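SYE1 (Shewanella oneidensis, PDB 4AWT) binds flavin mononucleotide and probably reduces carbon-carbon double bonds with NADH or NADPH, as an Old Yellow Enzyme-type oxidoreductase. Local coordinates at residues 19-24 / 316-321; 231-236 / 266-271; 78-83 / 170-175; 51-56 / 94-99. The protein carries 1 engineered substitution. All blocks are in the same frame, centred on the assembly; numbering follows the deposited sequence. Where two conformers were deposited one is given.

Contact 1: 19-24 / 316-321; sequences RIVMPP and ADMIGF. With FMN (flavin mononucleotide), chain B.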
# COMPACT_ATOMS: atom_id res chain seq x y z
N ARG A 19 10.45 13.99 6.05
CA ARG A 19 10.37 12.58 6.38
C ARG A 19 8.94 12.08 6.50
O ARG A 19 8.74 10.95 6.98
CB ARG A 19 11.11 12.26 7.69
CG ARG A 19 12.53 12.72 7.74
CD ARG A 19 13.37 12.22 6.60
NE ARG A 19 14.80 12.54 6.78
CZ ARG A 19 15.64 11.81 7.46
NH1 ARG A 19 15.26 10.72 8.10
NH2 ARG A 19 16.91 12.19 7.56
N ILE A 20 7.97 12.89 6.12
CA ILE A 20 6.56 12.56 6.28
C ILE A 20 6.04 11.90 4.99
O ILE A 20 6.21 12.43 3.90
CB ILE A 20 5.75 13.83 6.60
CG1 ILE A 20 6.23 14.39 7.94
CG2 ILE A 20 4.26 13.55 6.56
CD1 ILE A 20 5.76 15.82 8.18
N VAL A 21 5.34 10.78 5.18
CA VAL A 21 4.72 10.06 4.10
C VAL A 21 3.20 10.12 4.25
O VAL A 21 2.65 9.92 5.32
CB VAL A 21 5.21 8.60 4.09
CG1 VAL A 21 4.53 7.79 2.99
CG2 VAL A 21 6.72 8.57 3.95
N MET A 22 2.52 10.35 3.11
CA MET A 22 1.11 10.05 3.00
C MET A 22 1.03 8.61 2.52
O MET A 22 1.38 8.33 1.36
CB MET A 22 0.40 10.99 2.02
CG MET A 22 -1.07 10.65 1.87
SD MET A 22 -1.82 11.76 0.67
CE MET A 22 -3.44 11.02 0.53
N PRO A 23 0.67 7.66 3.37
CA PRO A 23 0.67 6.25 2.99
C PRO A 23 -0.57 5.99 2.14
O PRO A 23 -1.46 6.82 2.03
CB PRO A 23 0.60 5.55 4.35
CG PRO A 23 -0.31 6.45 5.15
CD PRO A 23 0.07 7.87 4.72
N PRO A 24 -0.63 4.78 1.56
CA PRO A 24 -1.77 4.41 0.72
C PRO A 24 -3.06 4.46 1.50
O PRO A 24 -3.19 3.88 2.58
CB PRO A 24 -1.45 2.97 0.31
CG PRO A 24 0.02 2.95 0.27
CD PRO A 24 0.39 3.73 1.54
N ALA A 316 13.50 4.21 12.07
CA ALA A 316 12.81 4.57 10.85
C ALA A 316 13.52 5.76 10.22
O ALA A 316 14.05 6.60 10.94
CB ALA A 316 11.37 4.97 11.15
N ASP A 317 13.41 5.86 8.90
CA ASP A 317 13.83 7.05 8.21
C ASP A 317 12.67 7.99 7.88
O ASP A 317 12.86 9.21 7.83
CB ASP A 317 14.55 6.67 6.92
CG ASP A 317 15.71 5.79 7.17
OD1 ASP A 317 16.60 6.18 7.99
OD2 ASP A 317 15.77 4.67 6.60
N MET A 318 11.50 7.43 7.63
CA MET A 318 10.31 8.18 7.29
C MET A 318 9.13 7.59 8.03
O MET A 318 9.14 6.39 8.35
CB MET A 318 10.03 8.20 5.81
CG MET A 318 11.16 8.69 4.93
SD MET A 318 10.74 8.80 3.19
CE MET A 318 9.82 10.34 3.18
N ILE A 319 8.10 8.40 8.25
CA ILE A 319 6.93 7.98 8.97
C ILE A 319 5.69 8.38 8.17
O ILE A 319 5.55 9.53 7.76
CB ILE A 319 6.88 8.57 10.40
CG1 ILE A 319 8.07 8.12 11.22
CG2 ILE A 319 5.55 8.25 11.07
CD1 ILE A 319 8.06 6.65 11.61
N GLY A 320 4.80 7.40 7.98
CA GLY A 320 3.54 7.67 7.36
C GLY A 320 2.45 7.93 8.39
O GLY A 320 2.43 7.32 9.46
N PHE A 321 1.52 8.81 8.01
CA PHE A 321 0.35 9.17 8.81
C PHE A 321 -0.85 8.97 7.93
O PHE A 321 -0.99 9.68 6.91
CB PHE A 321 0.41 10.63 9.27
CG PHE A 321 1.64 10.97 10.08
CD1 PHE A 321 2.83 11.27 9.46
CD2 PHE A 321 1.61 10.98 11.46
CE1 PHE A 321 3.95 11.59 10.17
CE2 PHE A 321 2.74 11.31 12.17
CZ PHE A 321 3.90 11.64 11.52
N1 FMN B . -2.98 0.49 3.23
C2 FMN B . -2.50 0.10 2.05
O2 FMN B . -1.37 -0.45 1.95
N3 FMN B . -3.24 0.29 0.89
C4 FMN B . -4.49 0.88 0.89
O4 FMN B . -5.04 1.11 -0.22
C4A FMN B . -5.03 1.19 2.14
N5 FMN B . -6.32 1.70 2.24
C5A FMN B . -6.65 2.39 3.44
C6 FMN B . -7.80 3.14 3.50
C7 FMN B . -8.16 3.86 4.66
C7M FMN B . -9.37 4.77 4.61
C8 FMN B . -7.36 3.76 5.76
C8M FMN B . -7.65 4.52 7.03
C9 FMN B . -6.18 2.98 5.71
C9A FMN B . -5.81 2.29 4.55
N10 FMN B . -4.61 1.56 4.48
C10 FMN B . -4.19 1.07 3.26
C1' FMN B . -3.72 1.53 5.65
C2' FMN B . -2.93 2.84 5.85
O2' FMN B . -1.96 3.00 4.83
C3' FMN B . -2.18 2.86 7.17
O3' FMN B . -1.14 1.90 7.21
C4' FMN B . -3.05 2.70 8.42
O4' FMN B . -4.23 3.49 8.35
C5' FMN B . -2.28 2.93 9.71
O5' FMN B . -1.78 4.28 9.79
P FMN B . -2.59 5.37 10.66
O1P FMN B . -3.90 5.61 9.94
O2P FMN B . -2.79 4.79 12.04
O3P FMN B . -1.67 6.57 10.63
O HOH W 1 17.11 8.59 9.03
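Arg19 and Asp317 meet at the start of two parallel strands, 20-22 and 318-320, where one of the two modelled conformers of the arginine curls round the Asp317 carbonyl. CB and CG pass the carbonyl oxygen and CD comes to 3.3 Å from Asp317 O. A bend at chi2 (-54°) turns the chain so that NE reaches Pro8 O and NH1 comes back to Asp317 O at 2.8 Å, with the oxygen near the guanidinium plane and NH1 on a lone pair in the carbonyl plane. A water accepts from NH1 and donates to Asp317 OD1, while OD2 forms a salt bridge with Arg289.

Along the strands Ile319 N donates to Arg19 O, Val21 N to Ile319 O and Phe321 N to Val21 O. The Val21 and Met318 side chains cross at about a right angle, with Val21 CG2 3.7 Å from Met318 CE; on the other face Ile20 CG2 lies 4.0 Å from Phe321 CD1. Pro23 CD rests 3.0 Å from Phe321 O, a buried oxygen without a polar partner, and Pro23 CB is 3.6 Å from FMN O2', the hydroxyl that donates to Pro24 O. An alanine at Pro23 would probably open a gap over the Phe321 carbonyl and leave the backbone beside the ribityl chain freer to turn.

Here the first and last strands close the barrel: helix 304-312 covers Ile319 and Phe321, helix 331-337 packs on Phe321 and Ile20, and Val21 and Met318 pack on strand 295-299.

Contact 2: 231-236 / 266-271; sequences GVRLAP and YLHIAE. With FMN (flavin mononucleotide), chain B.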
# COMPACT_ATOMS: atom_id res chain seq x y z
N GLY A 231 9.53 0.30 -4.17
CA GLY A 231 9.37 0.09 -2.73
C GLY A 231 8.47 -1.11 -2.51
O GLY A 231 7.74 -1.53 -3.41
N VAL A 232 8.48 -1.65 -1.28
CA VAL A 232 7.65 -2.78 -0.93
C VAL A 232 7.04 -2.53 0.44
O VAL A 232 7.75 -2.08 1.34
CB VAL A 232 8.43 -4.10 -0.94
CG1 VAL A 232 7.57 -5.27 -0.48
CG2 VAL A 232 9.02 -4.37 -2.32
N ARG A 233 5.77 -2.88 0.61
CA ARG A 233 5.08 -2.79 1.88
C ARG A 233 4.86 -4.19 2.45
O ARG A 233 4.37 -5.08 1.75
CB ARG A 233 3.75 -2.06 1.74
CG ARG A 233 3.29 -1.48 3.07
CD ARG A 233 2.08 -0.58 2.97
NE ARG A 233 2.04 0.31 4.13
CZ ARG A 233 0.99 0.94 4.62
NH1 ARG A 233 -0.22 0.68 4.23
NH2 ARG A 233 1.18 1.84 5.59
N LEU A 234 5.20 -4.36 3.74
CA LEU A 234 5.04 -5.59 4.49
C LEU A 234 4.28 -5.32 5.78
O LEU A 234 4.33 -4.21 6.32
CB LEU A 234 6.39 -6.25 4.86
CG LEU A 234 7.25 -6.66 3.67
CD1 LEU A 234 8.57 -7.22 4.20
CD2 LEU A 234 6.57 -7.69 2.76
N ALA A 235 3.63 -6.36 6.31
CA ALA A 235 2.91 -6.31 7.57
C ALA A 235 3.29 -7.52 8.40
O ALA A 235 2.60 -8.55 8.39
CB ALA A 235 1.43 -6.27 7.35
N PRO A 236 4.40 -7.45 9.14
CA PRO A 236 4.87 -8.65 9.84
C PRO A 236 3.92 -9.18 10.89
O PRO A 236 3.86 -10.41 11.06
CB PRO A 236 6.19 -8.19 10.46
CG PRO A 236 6.67 -7.07 9.58
CD PRO A 236 5.38 -6.35 9.19
N TYR A 266 12.93 1.49 -0.90
CA TYR A 266 12.39 1.59 0.46
C TYR A 266 11.67 0.33 0.82
O TYR A 266 11.11 -0.38 -0.04
CB TYR A 266 11.53 2.83 0.64
CG TYR A 266 10.15 2.89 0.04
CD1 TYR A 266 9.09 2.12 0.53
CD2 TYR A 266 9.85 3.79 -0.95
CE1 TYR A 266 7.83 2.22 0.03
CE2 TYR A 266 8.57 3.97 -1.42
CZ TYR A 266 7.54 3.20 -0.94
OH TYR A 266 6.28 3.41 -1.39
N LEU A 267 11.57 0.12 2.12
CA LEU A 267 10.74 -0.91 2.75
C LEU A 267 9.80 -0.17 3.68
O LEU A 267 10.23 0.62 4.51
CB LEU A 267 11.60 -1.91 3.52
CG LEU A 267 10.86 -2.97 4.29
CD1 LEU A 267 9.97 -3.81 3.42
CD2 LEU A 267 11.86 -3.86 5.04
N HIS A 268 8.51 -0.45 3.53
CA HIS A 268 7.44 0.21 4.27
C HIS A 268 6.73 -0.82 5.14
O HIS A 268 6.22 -1.80 4.63
CB HIS A 268 6.52 0.86 3.25
CG HIS A 268 5.39 1.69 3.78
ND1 HIS A 268 4.56 2.37 2.91
CD2 HIS A 268 4.97 2.03 5.02
CE1 HIS A 268 3.71 3.07 3.65
NE2 HIS A 268 3.90 2.90 4.94
N ILE A 269 6.77 -0.60 6.44
CA ILE A 269 6.16 -1.49 7.41
C ILE A 269 4.82 -0.90 7.85
O ILE A 269 4.77 0.22 8.40
CB ILE A 269 7.07 -1.72 8.62
CG1 ILE A 269 8.44 -2.25 8.20
CG2 ILE A 269 6.39 -2.61 9.64
CD1 ILE A 269 8.43 -3.57 7.47
N ALA A 270 3.75 -1.65 7.61
CA ALA A 270 2.42 -1.29 8.07
C ALA A 270 2.26 -1.88 9.47
O ALA A 270 2.02 -3.08 9.66
CB ALA A 270 1.37 -1.84 7.13
N GLU A 271 2.52 -1.05 10.47
CA GLU A 271 2.61 -1.44 11.86
C GLU A 271 1.29 -1.60 12.56
O GLU A 271 1.19 -2.31 13.58
CB GLU A 271 3.53 -0.40 12.57
CG GLU A 271 3.88 -0.66 13.99
CD GLU A 271 4.91 0.29 14.53
OE1 GLU A 271 5.42 1.13 13.73
OE2 GLU A 271 5.20 0.22 15.73
N1 FMN B . -2.98 0.49 3.23
C2 FMN B . -2.50 0.10 2.05
O2 FMN B . -1.37 -0.45 1.95
N3 FMN B . -3.24 0.29 0.89
C4 FMN B . -4.49 0.88 0.89
O4 FMN B . -5.04 1.11 -0.22
C4A FMN B . -5.03 1.19 2.14
N5 FMN B . -6.32 1.70 2.24
C5A FMN B . -6.65 2.39 3.44
C6 FMN B . -7.80 3.14 3.50
C7 FMN B . -8.16 3.86 4.66
C7M FMN B . -9.37 4.77 4.61
C8 FMN B . -7.36 3.76 5.76
C8M FMN B . -7.65 4.52 7.03
C9 FMN B . -6.18 2.98 5.71
C9A FMN B . -5.81 2.29 4.55
N10 FMN B . -4.61 1.56 4.48
C10 FMN B . -4.19 1.07 3.26
C1' FMN B . -3.72 1.53 5.65
C2' FMN B . -2.93 2.84 5.85
O2' FMN B . -1.96 3.00 4.83
C3' FMN B . -2.18 2.86 7.17
O3' FMN B . -1.14 1.90 7.21
C4' FMN B . -3.05 2.70 8.42
O4' FMN B . -4.23 3.49 8.35
C5' FMN B . -2.28 2.93 9.71
O5' FMN B . -1.78 4.28 9.79
P FMN B . -2.59 5.37 10.66
O1P FMN B . -3.90 5.61 9.94
O2P FMN B . -2.79 4.79 12.04
O3P FMN B . -1.67 6.57 10.63
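Arg233 runs alongside His268, the two side chains pointing the same way. CG lies anti to the backbone N (chi1 -157°) and the chain stays extended to NE, which brings the guanidinium to the cofactor: NH1 donates to FMN O2 at 2.8 Å and to FMN O2' at 3.0 Å, and NH2 donates to FMN O3' at 2.8 Å. One arginine thus grips both the pyrimidine carbonyl and the ribityl chain, a positive charge that would be expected to polarise the flavin around O2.

Two neighbours steady the group. Arg233 NE sits over the centre of the His268 ring, the two planes 53° apart, and Ala270 CB covers one guanidinium face. Further out, Glu179 OE1 is hydrogen-bonded to both His268 ND1 and Tyr266 OH. Gly231 CA makes a CH-pi contact over the face of the Tyr266 ring, 3.8 Å from its centroid; the lack of a side chain at Gly231 lets the ring lie this close.

Backbone bonds such as Ala270 N to Leu234 O (2.9 Å) join the strands in parallel. On the opposite face from Arg233, Leu234 CD1 meets Leu267 CD1 at 3.8 Å and Pro236 crosses Ile269. That face lies under helix 248-261, the crossover of this beta-alpha-beta unit, while strands 177-181 and 295-299 flank the pair.

Contact 3: 78-83 / 170-175; sequences EQIAGW and AMEAGF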
# COMPACT_ATOMS: atom_id res chain seq x y z
N GLU A 78 -7.05 4.36 -20.31
CA GLU A 78 -7.79 5.43 -19.65
C GLU A 78 -7.37 5.56 -18.19
O GLU A 78 -7.27 6.65 -17.64
CB GLU A 78 -9.27 5.19 -19.73
CG GLU A 78 -9.74 5.12 -21.17
CD GLU A 78 -9.64 3.78 -21.85
OE1 GLU A 78 -9.03 2.74 -21.55
OE2 GLU A 78 -10.31 3.65 -22.93
N GLN A 79 -7.16 4.42 -17.53
CA GLN A 79 -6.71 4.42 -16.13
C GLN A 79 -5.36 5.08 -16.01
O GLN A 79 -5.09 5.81 -15.04
CB GLN A 79 -6.68 2.99 -15.61
CG GLN A 79 -8.02 2.46 -15.26
CD GLN A 79 -8.05 0.96 -15.07
OE1 GLN A 79 -7.04 0.27 -15.28
NE2 GLN A 79 -9.16 0.44 -14.63
N ILE A 80 -4.45 4.78 -16.94
CA ILE A 80 -3.13 5.40 -16.93
C ILE A 80 -3.27 6.90 -17.06
O ILE A 80 -2.60 7.67 -16.37
CB ILE A 80 -2.26 4.77 -18.03
CG1 ILE A 80 -2.01 3.30 -17.72
CG2 ILE A 80 -1.00 5.54 -18.29
CD1 ILE A 80 -1.39 2.54 -18.87
N ALA A 81 -4.13 7.35 -17.98
CA ALA A 81 -4.33 8.78 -18.20
C ALA A 81 -4.95 9.45 -17.01
O ALA A 81 -4.61 10.60 -16.69
CB ALA A 81 -5.20 8.93 -19.45
N GLY A 82 -5.90 8.78 -16.33
CA GLY A 82 -6.45 9.38 -15.12
C GLY A 82 -5.40 9.56 -14.07
O GLY A 82 -5.31 10.60 -13.38
N TRP A 83 -4.52 8.57 -13.91
CA TRP A 83 -3.41 8.72 -12.99
C TRP A 83 -2.46 9.82 -13.43
O TRP A 83 -1.89 10.48 -12.56
CB TRP A 83 -2.70 7.40 -12.76
CG TRP A 83 -3.32 6.47 -11.78
CD1 TRP A 83 -3.63 5.15 -11.98
CD2 TRP A 83 -3.63 6.74 -10.41
NE1 TRP A 83 -4.11 4.59 -10.85
CE2 TRP A 83 -4.12 5.55 -9.85
CE3 TRP A 83 -3.52 7.86 -9.58
CZ2 TRP A 83 -4.52 5.46 -8.52
CZ3 TRP A 83 -3.91 7.77 -8.27
CH2 TRP A 83 -4.41 6.58 -7.75
N ALA A 170 2.63 2.52 -14.56
CA ALA A 170 2.81 3.58 -13.57
C ALA A 170 3.83 4.60 -14.06
O ALA A 170 3.66 5.80 -13.87
CB ALA A 170 3.25 2.99 -12.25
N MET A 171 4.90 4.15 -14.71
CA MET A 171 5.87 5.07 -15.25
C MET A 171 5.24 5.89 -16.37
O MET A 171 5.48 7.11 -16.46
CB MET A 171 7.14 4.39 -15.71
CG MET A 171 7.91 3.66 -14.61
SD MET A 171 8.35 4.67 -13.18
CE MET A 171 6.99 4.40 -12.09
N GLU A 172 4.43 5.26 -17.21
CA GLU A 172 3.76 5.99 -18.28
C GLU A 172 2.80 7.04 -17.72
O GLU A 172 2.61 8.09 -18.33
CB GLU A 172 2.97 5.01 -19.17
CG GLU A 172 2.34 5.64 -20.40
CD GLU A 172 1.54 4.73 -21.30
OE1 GLU A 172 1.56 3.52 -21.15
OE2 GLU A 172 0.97 5.36 -22.20
N ALA A 173 2.21 6.77 -16.56
CA ALA A 173 1.33 7.69 -15.85
C ALA A 173 2.09 8.78 -15.11
O ALA A 173 1.44 9.64 -14.51
CB ALA A 173 0.46 6.96 -14.89
N GLY A 174 3.41 8.77 -15.13
CA GLY A 174 4.21 9.81 -14.51
C GLY A 174 4.49 9.62 -13.05
O GLY A 174 4.98 10.53 -12.40
N PHE A 175 4.22 8.44 -12.49
CA PHE A 175 4.67 8.18 -11.13
C PHE A 175 6.18 8.16 -11.05
O PHE A 175 6.87 7.79 -12.01
CB PHE A 175 4.11 6.85 -10.60
CG PHE A 175 2.62 6.88 -10.31
CD1 PHE A 175 2.18 7.36 -9.08
CD2 PHE A 175 1.69 6.43 -11.20
CE1 PHE A 175 0.82 7.36 -8.77
CE2 PHE A 175 0.33 6.40 -10.88
CZ PHE A 175 -0.09 6.86 -9.66
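Ile80 and Ala173 bring the two backbones nearest, their CA atoms 5.1 Å apart, where helix 77-92 runs past the C-terminal end of helix 153-172. That end closes in a Schellman motif: Phe175 N bonds back to Ala170 O and Gly174 N to Met171 O, with Gly174 at a positive phi of 86°, and the chain then turns so that the Phe175 ring comes back to the neighbouring helix.

No hydrogen bond spans the two segments; apolar packing carries the contact. Ala173 CB fits against the helix, 3.5 Å from Ile80 O and 3.8 Å from Trp83 CB. At the outer margin Ile80 CG2 rests on the aliphatic part of Glu172, whose extended chain crosses it at about a right angle. Deeper in, Phe175 presents its edge to one face of Trp83 in an offset edge-to-face stack, the planes 64° apart. Its CZ stands above the rim of the indole at the CD2-CE3 bond, 3.6 Å from Trp83 CE3, while CE2 touches Trp83 CB. Trp83 NE1 is hydrogen-bonded to Thr59 OG1, which probably steadies the rotation of the indole that receives the phenyl edge.

An outer helix meeting the C-terminal end of the next one in a beta/alpha barrel, with aromatic rings wedged between them and the strands, belongs to the TIM-barrel fold.

Contact 4: 51-56 / 94-99; sequences AGLIVS and GCAIFA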
# COMPACT_ATOMS: atom_id res chain seq x y z
N ALA A 51 3.51 16.62 1.95
CA ALA A 51 4.22 15.42 2.35
C ALA A 51 5.56 15.35 1.62
O ALA A 51 5.70 15.82 0.51
CB ALA A 51 3.39 14.20 1.97
N GLY A 52 6.50 14.66 2.22
CA GLY A 52 7.74 14.34 1.52
C GLY A 52 7.52 13.35 0.38
O GLY A 52 8.13 13.44 -0.68
N LEU A 53 6.66 12.37 0.63
CA LEU A 53 6.32 11.33 -0.34
C LEU A 53 4.84 11.02 -0.19
O LEU A 53 4.37 10.84 0.91
CB LEU A 53 7.13 10.05 -0.05
CG LEU A 53 6.77 8.83 -0.89
CD1 LEU A 53 7.13 8.99 -2.34
CD2 LEU A 53 7.50 7.60 -0.30
N ILE A 54 4.14 10.92 -1.33
CA ILE A 54 2.81 10.35 -1.38
C ILE A 54 2.91 8.95 -1.98
O ILE A 54 3.56 8.77 -3.02
CB ILE A 54 1.87 11.20 -2.23
CG1 ILE A 54 1.64 12.57 -1.55
CG2 ILE A 54 0.55 10.48 -2.48
CD1 ILE A 54 0.85 13.54 -2.38
N VAL A 55 2.25 7.99 -1.35
CA VAL A 55 2.02 6.68 -1.94
C VAL A 55 0.55 6.61 -2.26
O VAL A 55 -0.29 6.85 -1.38
CB VAL A 55 2.47 5.54 -1.04
CG1 VAL A 55 2.44 4.24 -1.86
CG2 VAL A 55 3.84 5.75 -0.46
N SER A 56 0.20 6.33 -3.51
CA SER A 56 -1.19 6.24 -3.87
C SER A 56 -1.89 5.15 -3.08
O SER A 56 -1.31 4.16 -2.67
CB SER A 56 -1.38 5.95 -5.36
OG SER A 56 -1.20 4.57 -5.69
N GLY A 94 5.51 20.16 -6.26
CA GLY A 94 6.80 19.80 -5.66
C GLY A 94 6.61 18.61 -4.72
O GLY A 94 6.54 18.82 -3.54
N CYS A 95 6.50 17.42 -5.22
CA CYS A 95 6.25 16.31 -4.32
C CYS A 95 6.54 15.08 -5.18
O CYS A 95 6.47 15.15 -6.39
CB CYS A 95 4.86 16.23 -3.72
SG CYS A 95 4.55 14.93 -2.54
N ALA A 96 6.93 14.01 -4.57
CA ALA A 96 7.12 12.70 -5.21
C ALA A 96 5.93 11.82 -4.93
O ALA A 96 5.35 11.87 -3.85
CB ALA A 96 8.39 12.03 -4.69
N ILE A 97 5.57 10.98 -5.91
CA ILE A 97 4.43 10.10 -5.73
C ILE A 97 4.73 8.73 -6.34
O ILE A 97 5.18 8.62 -7.48
CB ILE A 97 3.16 10.72 -6.29
CG1 ILE A 97 1.95 9.81 -6.03
CG2 ILE A 97 3.25 11.13 -7.75
CD1 ILE A 97 0.59 10.45 -6.28
N PHE A 98 4.47 7.70 -5.54
CA PHE A 98 4.60 6.31 -5.95
C PHE A 98 3.21 5.70 -6.08
O PHE A 98 2.32 6.03 -5.31
CB PHE A 98 5.42 5.49 -4.97
CG PHE A 98 6.93 5.58 -5.11
CD1 PHE A 98 7.59 6.74 -5.47
CD2 PHE A 98 7.71 4.45 -4.85
CE1 PHE A 98 8.98 6.78 -5.58
CE2 PHE A 98 9.09 4.49 -4.95
CZ PHE A 98 9.72 5.64 -5.30
N ALA A 99 3.04 4.78 -7.03
CA ALA A 99 1.80 4.05 -7.20
C ALA A 99 1.84 2.74 -6.42
O ALA A 99 2.76 1.95 -6.63
CB ALA A 99 1.55 3.71 -8.67
O HOH W 2 6.96 17.67 -1.03
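Strands 53-56 and 96-99 run parallel with a crossing angle of -22°, Ile54 facing Ile97 and Val55 facing Phe98, and are joined by bonds from Ile54 N to Ala96 O, almost straight at 3.0 Å, from Phe98 N to Ile54 O and from Ser56 N to Phe98 O.

On one face Ile54 and Ile97 meet. Ile54 CG2, anti to its backbone N, lies 3.8 Å from Ile97 CD1 and nearly as close to CG1, while the other branch of Ile54 reaches toward Cys95 SG in one of the two modelled conformers of that cysteine. An alanine at Ile54 would probably leave a gap beside Ile97 CD1 and let the isoleucine tip shift. On the other face Leu53 CD1 serves two partners, packing on Ala96 CB at 4.0 Å and approaching Phe98 CD1 at 3.9 Å, with the ring oblique to it. Ser56 OG is held in the position between the backbone N and the carbonyl carbon (chi1 80°), from which it bonds to Gln100 N and touches Ala99 CA.

The isoleucine face turns outward to helix 77-92, which connects these two strands and sets Thr87 and His91 against Ile97. Leu53, Val55 and Phe98 instead meet Tyr266 from across the barrel, the two aromatic rings about 30° apart, and Leu14 and Leu16 of strand 14-16 pack on this same side.

Contacts 1, 2 and 4 are strand pairs of one closed parallel barrel, whereas contact 3 lies outside it between helices and is the one with an exposed margin. Contacts 1 and 4 are neighbours in the barrel, since strand 20-22 is bonded to 53-60 through Met22. Contacts 1 and 2 converge on the flavin, where Pro23 and Pro24 pack against Arg233 and His268; there the bonds of Arg233 and of the Pro24 carbonyl to the cofactor add polar chemistry to the packing. Contact 4 stays largely apolar and meets contact 2 across the interior through Tyr266. Contact 3 relies on apolar and aromatic packing without hydrogen bonds across it, and touches contact 4 from outside, with Phe175 on strand 96-102 and Trp83 on Ser56.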